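Local coordinates for protein nickel-dependent hydrogenase large subunit (Allochromatium vinosum, PDB 3MYR) that carries the nickel-iron active centre of a membrane-bound [NiFe] hydrogenase, which oxidises molecular hydrogen and passes the electrons to an acceptor, at residues R74-A79 with F217-V222; F108-A113 with A189-A194; D115-V120 with E182-A187. All coordinates share one frame; numbering follows the deposited sequence.

Contact 1. Residues R74-A79 with F217-V222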
# COMPACT_ATOMS: atom_id res chain seq x y z
N ARG B 74 9.65 -0.17 15.61
CA ARG B 74 11.07 0.27 15.67
C ARG B 74 11.22 1.65 16.36
O ARG B 74 12.23 1.90 17.03
CB ARG B 74 11.68 0.41 14.27
CG ARG B 74 12.10 -0.93 13.65
CD ARG B 74 12.64 -0.75 12.24
NE ARG B 74 13.05 -2.04 11.64
CZ ARG B 74 13.49 -2.19 10.40
NH1 ARG B 74 13.56 -1.13 9.61
NH2 ARG B 74 13.82 -3.40 9.91
N ALA B 75 10.21 2.53 16.19
CA ALA B 75 10.28 3.87 16.82
C ALA B 75 10.19 3.70 18.31
O ALA B 75 10.96 4.34 19.07
CB ALA B 75 9.07 4.79 16.31
N VAL B 76 9.23 2.87 18.74
CA VAL B 76 9.10 2.55 20.17
C VAL B 76 10.35 1.83 20.77
O VAL B 76 10.84 2.23 21.84
CB VAL B 76 7.81 1.78 20.52
CG1 VAL B 76 7.73 1.65 22.08
CG2 VAL B 76 6.54 2.56 19.98
N GLU B 77 10.86 0.83 20.05
CA GLU B 77 12.08 0.16 20.43
C GLU B 77 13.26 1.16 20.49
O GLU B 77 14.06 1.11 21.42
CB GLU B 77 12.36 -0.95 19.42
CG GLU B 77 11.37 -2.17 19.60
CD GLU B 77 11.09 -2.95 18.32
OE1 GLU B 77 11.84 -2.76 17.30
OE2 GLU B 77 10.15 -3.79 18.39
N ASP B 78 13.30 2.12 19.57
CA ASP B 78 14.37 3.14 19.60
C ASP B 78 14.21 4.01 20.85
O ASP B 78 15.20 4.27 21.54
CB ASP B 78 14.36 4.00 18.31
CG ASP B 78 15.57 4.92 18.23
OD1 ASP B 78 16.67 4.38 18.12
OD2 ASP B 78 15.46 6.18 18.31
N ALA B 79 12.99 4.48 21.12
CA ALA B 79 12.75 5.39 22.25
C ALA B 79 13.14 4.76 23.59
O ALA B 79 13.67 5.45 24.51
CB ALA B 79 11.26 5.80 22.27
N PHE B 217 2.09 -7.04 14.55
CA PHE B 217 3.46 -6.79 15.00
C PHE B 217 3.42 -6.63 16.50
O PHE B 217 2.37 -6.52 17.05
CB PHE B 217 4.03 -5.52 14.36
CG PHE B 217 4.17 -5.64 12.90
CD1 PHE B 217 5.30 -6.23 12.35
CD2 PHE B 217 3.07 -5.34 12.07
CE1 PHE B 217 5.34 -6.51 10.98
CE2 PHE B 217 3.11 -5.52 10.71
CZ PHE B 217 4.24 -6.12 10.14
N VAL B 218 4.55 -6.77 17.18
CA VAL B 218 4.58 -6.29 18.56
C VAL B 218 5.87 -5.53 18.84
O VAL B 218 6.95 -5.87 18.30
CB VAL B 218 4.53 -7.40 19.65
CG1 VAL B 218 3.21 -7.81 19.85
CG2 VAL B 218 5.42 -8.57 19.27
N VAL B 219 5.77 -4.60 19.79
CA VAL B 219 6.95 -3.89 20.20
C VAL B 219 7.83 -4.86 21.00
O VAL B 219 7.38 -5.41 22.01
CB VAL B 219 6.57 -2.75 21.18
CG1 VAL B 219 7.91 -2.21 21.86
CG2 VAL B 219 5.83 -1.68 20.41
N GLY B 220 9.10 -5.00 20.61
CA GLY B 220 9.95 -5.92 21.34
C GLY B 220 10.18 -7.26 20.67
O GLY B 220 10.94 -8.08 21.17
N GLY B 221 9.51 -7.55 19.55
CA GLY B 221 9.78 -8.83 18.85
C GLY B 221 8.76 -9.12 17.78
O GLY B 221 8.32 -8.17 17.12
N VAL B 222 8.37 -10.40 17.60
CA VAL B 222 7.25 -10.77 16.72
C VAL B 222 6.26 -11.55 17.55
O VAL B 222 6.64 -12.16 18.58
CB VAL B 222 7.72 -11.58 15.48
CG1 VAL B 222 8.66 -10.69 14.61
CG2 VAL B 222 8.48 -12.93 15.94
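Glu77 OE2 is gripped by two groups: Gly220 N donates to it across the contact at 2.7 Å, and Arg92 of helix 86-112 forms a salt bridge with the same oxygen. The bond from Gly220 is nearly straight, with an N-H...O angle of 172°, and it meets the oxygen on its anti side, 20° out of the carboxylate plane. Glu77 leaves helix 67-80 with CG anti to its own carbonyl carbon (chi1 -73°) and runs on extended, which carries the carboxylate across to the loop. Its CG lies alongside Val219 CG1 at 4.1 Å, the two side chains running in opposite senses.

The loop, which links helices 203-209 and 236-265 and packs here against helix 67-80, presents its amide through a type II beta turn from Val218 to Gly221. Gly220 occupies the third position of this turn with a positive phi, where a side chain would jam against the preceding carbonyl oxygen. Arg92 also takes the carbonyl of Gly221 and, weakly, that of Val218, so the carboxylate and the turn share one guanidinium. An alanine in place of Glu77 would probably leave the Gly220 amide without its acceptor and Arg92 without this counter-charge. Next to this polar cluster the side chains of Val76 and Val219 cross at about a right angle, with CG1 of Val76 3.9 Å from CG1 of Val219. Val73 and Ile82 also pack on Val219, while Ile494 of strand 488-497 touches Val76.

Contact 2. Residues F108-A113 with A189-A194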
# COMPACT_ATOMS: atom_id res chain seq x y z
N PHE B 108 4.38 -3.09 -10.99
CA PHE B 108 4.77 -3.16 -12.38
C PHE B 108 3.61 -3.65 -13.31
O PHE B 108 3.34 -3.01 -14.32
CB PHE B 108 6.01 -4.00 -12.61
CG PHE B 108 6.40 -4.04 -14.09
CD1 PHE B 108 6.10 -5.14 -14.89
CD2 PHE B 108 7.01 -2.92 -14.68
CE1 PHE B 108 6.44 -5.14 -16.30
CE2 PHE B 108 7.36 -2.88 -16.03
CZ PHE B 108 7.08 -4.01 -16.85
N TYR B 109 2.99 -4.78 -13.00
CA TYR B 109 1.94 -5.30 -13.87
C TYR B 109 0.65 -4.52 -13.74
O TYR B 109 0.10 -4.08 -14.75
CB TYR B 109 1.71 -6.81 -13.71
CG TYR B 109 2.87 -7.56 -14.24
CD1 TYR B 109 3.06 -7.70 -15.62
CD2 TYR B 109 3.88 -7.98 -13.40
CE1 TYR B 109 4.18 -8.37 -16.11
CE2 TYR B 109 5.01 -8.62 -13.87
CZ TYR B 109 5.16 -8.80 -15.24
OH TYR B 109 6.27 -9.42 -15.74
N HIS B 110 0.16 -4.33 -12.53
CA HIS B 110 -1.23 -3.94 -12.36
C HIS B 110 -1.41 -2.45 -12.31
O HIS B 110 -2.48 -1.95 -12.69
CB HIS B 110 -1.82 -4.65 -11.10
CG HIS B 110 -1.67 -6.13 -11.21
ND1 HIS B 110 -1.06 -6.90 -10.25
CD2 HIS B 110 -1.89 -6.97 -12.27
CE1 HIS B 110 -0.97 -8.15 -10.67
NE2 HIS B 110 -1.49 -8.22 -11.89
N LEU B 111 -0.36 -1.73 -11.95
CA LEU B 111 -0.41 -0.24 -11.92
C LEU B 111 0.35 0.44 -13.07
O LEU B 111 -0.17 1.38 -13.66
CB LEU B 111 0.05 0.34 -10.57
CG LEU B 111 -0.64 -0.32 -9.32
CD1 LEU B 111 -0.26 0.47 -8.04
CD2 LEU B 111 -2.08 -0.37 -9.38
N HIS B 112 1.52 -0.06 -13.44
CA HIS B 112 2.38 0.68 -14.34
C HIS B 112 2.18 0.19 -15.79
O HIS B 112 2.15 0.99 -16.73
CB HIS B 112 3.89 0.46 -13.96
CG HIS B 112 4.82 1.58 -14.37
ND1 HIS B 112 4.40 2.69 -15.09
CD2 HIS B 112 6.14 1.77 -14.14
CE1 HIS B 112 5.42 3.54 -15.25
NE2 HIS B 112 6.48 3.01 -14.65
N ALA B 113 2.02 -1.11 -15.98
CA ALA B 113 2.25 -1.71 -17.30
C ALA B 113 1.26 -1.16 -18.39
O ALA B 113 1.67 -1.01 -19.58
CB ALA B 113 2.16 -3.17 -17.21
N ALA B 189 -0.85 -11.58 -20.67
CA ALA B 189 -0.84 -12.88 -20.03
C ALA B 189 -0.09 -12.80 -18.69
O ALA B 189 -0.52 -13.39 -17.70
CB ALA B 189 -0.14 -13.88 -20.92
N HIS B 190 1.03 -12.08 -18.67
CA HIS B 190 1.79 -12.01 -17.42
C HIS B 190 1.09 -11.21 -16.33
O HIS B 190 1.22 -11.52 -15.13
CB HIS B 190 3.19 -11.44 -17.65
CG HIS B 190 4.05 -12.33 -18.49
ND1 HIS B 190 3.71 -13.63 -18.83
CD2 HIS B 190 5.26 -12.10 -19.04
CE1 HIS B 190 4.67 -14.15 -19.58
NE2 HIS B 190 5.64 -13.26 -19.68
N TYR B 191 0.38 -10.17 -16.76
CA TYR B 191 -0.51 -9.42 -15.86
C TYR B 191 -1.45 -10.38 -15.12
O TYR B 191 -1.67 -10.28 -13.90
CB TYR B 191 -1.28 -8.40 -16.71
CG TYR B 191 -2.33 -7.52 -16.01
CD1 TYR B 191 -2.13 -6.13 -15.86
CD2 TYR B 191 -3.56 -8.04 -15.63
CE1 TYR B 191 -3.12 -5.28 -15.31
CE2 TYR B 191 -4.55 -7.23 -15.03
CZ TYR B 191 -4.34 -5.84 -14.91
OH TYR B 191 -5.33 -5.04 -14.35
N LEU B 192 -2.02 -11.32 -15.86
CA LEU B 192 -2.97 -12.25 -15.25
C LEU B 192 -2.24 -13.29 -14.37
O LEU B 192 -2.75 -13.67 -13.32
CB LEU B 192 -3.76 -12.97 -16.35
CG LEU B 192 -4.81 -12.09 -17.06
CD1 LEU B 192 -5.27 -12.79 -18.28
CD2 LEU B 192 -6.02 -11.73 -16.18
N GLU B 193 -1.08 -13.78 -14.83
CA GLU B 193 -0.33 -14.68 -13.96
C GLU B 193 0.11 -13.96 -12.67
O GLU B 193 0.15 -14.57 -11.61
CB GLU B 193 0.93 -15.23 -14.67
CG GLU B 193 0.67 -15.96 -15.94
CD GLU B 193 -0.11 -17.28 -15.67
OE1 GLU B 193 0.06 -17.85 -14.55
OE2 GLU B 193 -0.94 -17.71 -16.53
N ALA B 194 0.47 -12.68 -12.76
CA ALA B 194 0.88 -11.94 -11.57
C ALA B 194 -0.25 -11.84 -10.56
O ALA B 194 0.04 -11.85 -9.36
CB ALA B 194 1.45 -10.50 -11.93
O HOH W 1 -4.80 -2.35 -14.15
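The Tyr109 ring has Phe108 CD1 over the centre of one face and, farther off and toward the rim, His190 O over the opposite face. CE1 of Tyr109 reaches CB of His190 at 3.6 Å, and its CD2 lies 3.8 Å from Ala194 CB. The His110 ring stands edge-to-face on Tyr191, with planes at 88° and centroids 4.7 Å apart; CD2 of His110 sits over the centre of the tyrosine ring. That pose also sends His110 NE2 to Tyr191 O at 2.9 Å, a bond lying in the imidazole plane and using a lone pair of the carbonyl. Tyr191 CG is anti to its backbone N (chi1 177°), which turns a ring face to the histidine edge. Water 1 then ties the Tyr191 hydroxyl to His110 O, accepting from the former at 2.7 Å.

The axes of segments 108-112 and 189-194, on helices 86-112 and 181-201, cross at -110° and approach to 9.2 Å, the first of them wound into a wider pi-type turn. Helix 236-265 packs beside both through Val256 and Phe252, and its Asp260 binds the Tyr109 hydroxyl; Leu45 of the small subunit rests on Tyr191.

Contact 3. Residues D115-V120 with E182-A187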
# COMPACT_ATOMS: atom_id res chain seq x y z
N ASP B 115 0.50 1.75 -19.01
CA ASP B 115 1.14 2.90 -19.65
C ASP B 115 1.99 2.53 -20.87
O ASP B 115 2.34 3.41 -21.67
CB ASP B 115 2.05 3.72 -18.70
CG ASP B 115 1.28 4.32 -17.49
OD1 ASP B 115 1.93 4.74 -16.47
OD2 ASP B 115 0.04 4.31 -17.54
N TRP B 116 2.41 1.29 -20.96
CA TRP B 116 3.46 0.91 -21.92
C TRP B 116 2.89 -0.15 -22.84
O TRP B 116 3.50 -0.44 -23.88
CB TRP B 116 4.68 0.28 -21.21
CG TRP B 116 5.25 1.06 -20.09
CD1 TRP B 116 5.03 0.87 -18.74
CD2 TRP B 116 6.10 2.21 -20.21
NE1 TRP B 116 5.72 1.81 -18.03
CE2 TRP B 116 6.37 2.65 -18.89
CE3 TRP B 116 6.67 2.90 -21.30
CZ2 TRP B 116 7.20 3.77 -18.63
CZ3 TRP B 116 7.48 4.01 -21.05
CH2 TRP B 116 7.73 4.44 -19.72
N VAL B 117 1.85 -0.85 -22.36
CA VAL B 117 1.27 -2.02 -23.04
C VAL B 117 -0.12 -1.65 -23.56
O VAL B 117 -0.96 -1.13 -22.80
CB VAL B 117 1.12 -3.19 -22.04
CG1 VAL B 117 0.22 -4.30 -22.59
CG2 VAL B 117 2.51 -3.73 -21.63
N ASP B 118 -0.34 -1.86 -24.85
CA ASP B 118 -1.63 -1.57 -25.48
C ASP B 118 -2.48 -2.86 -25.54
O ASP B 118 -2.21 -3.78 -26.31
CB ASP B 118 -1.36 -0.99 -26.88
CG ASP B 118 -2.63 -0.53 -27.60
OD1 ASP B 118 -3.73 -1.02 -27.27
OD2 ASP B 118 -2.52 0.27 -28.56
N VAL B 119 -3.52 -2.91 -24.75
CA VAL B 119 -4.31 -4.12 -24.68
C VAL B 119 -5.10 -4.41 -25.95
O VAL B 119 -5.29 -5.57 -26.29
CB VAL B 119 -5.30 -4.00 -23.50
CG1 VAL B 119 -6.30 -5.16 -23.59
CG2 VAL B 119 -4.47 -4.10 -22.19
N VAL B 120 -5.50 -3.37 -26.67
CA VAL B 120 -6.21 -3.60 -27.95
C VAL B 120 -5.30 -4.17 -29.02
O VAL B 120 -5.68 -5.12 -29.77
CB VAL B 120 -6.92 -2.30 -28.45
CG1 VAL B 120 -7.54 -2.49 -29.91
CG2 VAL B 120 -8.04 -1.94 -27.43
N GLU B 182 2.55 -8.97 -30.37
CA GLU B 182 3.11 -10.11 -29.59
C GLU B 182 3.58 -9.71 -28.19
O GLU B 182 3.34 -10.44 -27.22
CB GLU B 182 4.29 -10.76 -30.37
CG GLU B 182 3.82 -11.53 -31.60
CD GLU B 182 3.20 -10.61 -32.72
OE1 GLU B 182 2.25 -11.12 -33.45
OE2 GLU B 182 3.66 -9.37 -32.80
N ALA B 183 4.32 -8.60 -28.07
CA ALA B 183 4.80 -8.21 -26.77
C ALA B 183 3.60 -7.77 -25.91
O ALA B 183 3.58 -7.99 -24.69
CB ALA B 183 5.86 -7.05 -26.88
N ASN B 184 2.62 -7.11 -26.53
CA ASN B 184 1.45 -6.70 -25.73
C ASN B 184 0.73 -7.92 -25.18
O ASN B 184 0.28 -7.91 -24.02
CB ASN B 184 0.49 -5.83 -26.55
CG ASN B 184 1.09 -4.42 -26.85
OD1 ASN B 184 1.53 -3.74 -25.94
ND2 ASN B 184 1.01 -3.97 -28.11
N LEU B 185 0.54 -8.96 -26.03
CA LEU B 185 -0.21 -10.15 -25.58
C LEU B 185 0.56 -10.86 -24.47
O LEU B 185 -0.02 -11.24 -23.47
CB LEU B 185 -0.53 -11.11 -26.78
CG LEU B 185 -1.32 -12.40 -26.42
CD1 LEU B 185 -2.65 -12.08 -25.62
CD2 LEU B 185 -1.58 -13.27 -27.69
N MET B 186 1.90 -10.89 -24.57
CA MET B 186 2.71 -11.53 -23.60
C MET B 186 2.54 -10.83 -22.23
O MET B 186 2.39 -11.47 -21.19
CB MET B 186 4.17 -11.48 -24.02
CG MET B 186 5.12 -12.12 -23.00
SD MET B 186 6.89 -12.03 -23.55
CE MET B 186 7.25 -10.36 -23.02
N ALA B 187 2.63 -9.50 -22.23
CA ALA B 187 2.47 -8.71 -21.01
C ALA B 187 1.09 -8.86 -20.39
O ALA B 187 0.96 -8.92 -19.17
CB ALA B 187 2.74 -7.25 -21.31
O HOH W 2 2.86 -0.62 -26.62
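Asn184 lies alongside Val117, pointing the other way, and its amide ends beside the backbone of the 115-120 segment. OD1 of Asn184 lies 3.6 Å from Val117 CG1 and accepts from Asp118 N at 2.9 Å. This bond is bent, with an N-H...O angle of 149°, and its donor stands above the carbonyl plane, 65° out of it, instead of on a lone pair. With CG anti to its own carbonyl carbon (chi1 -70°), Asn184 brings CB and CG to 3.4 Å from Asp118 O and OD1 to the amide. Water 2 gives a second link, donating to Trp116 O at 2.8 Å and, weakly, to the same OD1. ND2 of Asn184 makes a weak hydrogen bond with Ser121 OG.

Val117 turns its other branch to the helix: CG2 meets Ala187 CB at 3.5 Å, one helical turn on from Asn184. Asp118 directs its carboxylate away from the contact. It is the N-cap of the short helix, its OD1 accepting weakly from Val120 N and also from Ser121 N, while OD2 takes the amide of Gly173.

The contact thus joins the connection from helix 86-112 to helix 119-122 with the start of helix 181-201. Helix 127-137 packs on Glu182, Leu185 and Met186, helix 145-160 on Leu185, and helix 543-551 touches Asp115 and Trp116.

Overall arrangement
All three contacts are buried and lie away from the metal sites and the active-site pocket. Contacts 1 and 2 also meet the small subunit, at Val218 and at Leu111, Tyr191 and Leu192, whereas no other chain touches contact 3. Contacts 2 and 3 are neighbours, with centres about 10 Å apart; both use helix 181-201, which meets first the 115-120 connection and then the end of helix 86-112. Contact 1 lies across the centre of the chain from them, though Arg92 on helix 86-112 also serves it. A buried charge holds a glycine turn in contact 1, aromatic rings fill the helix crossing of contact 2, and a neutral amide meets irregular backbone in contact 3.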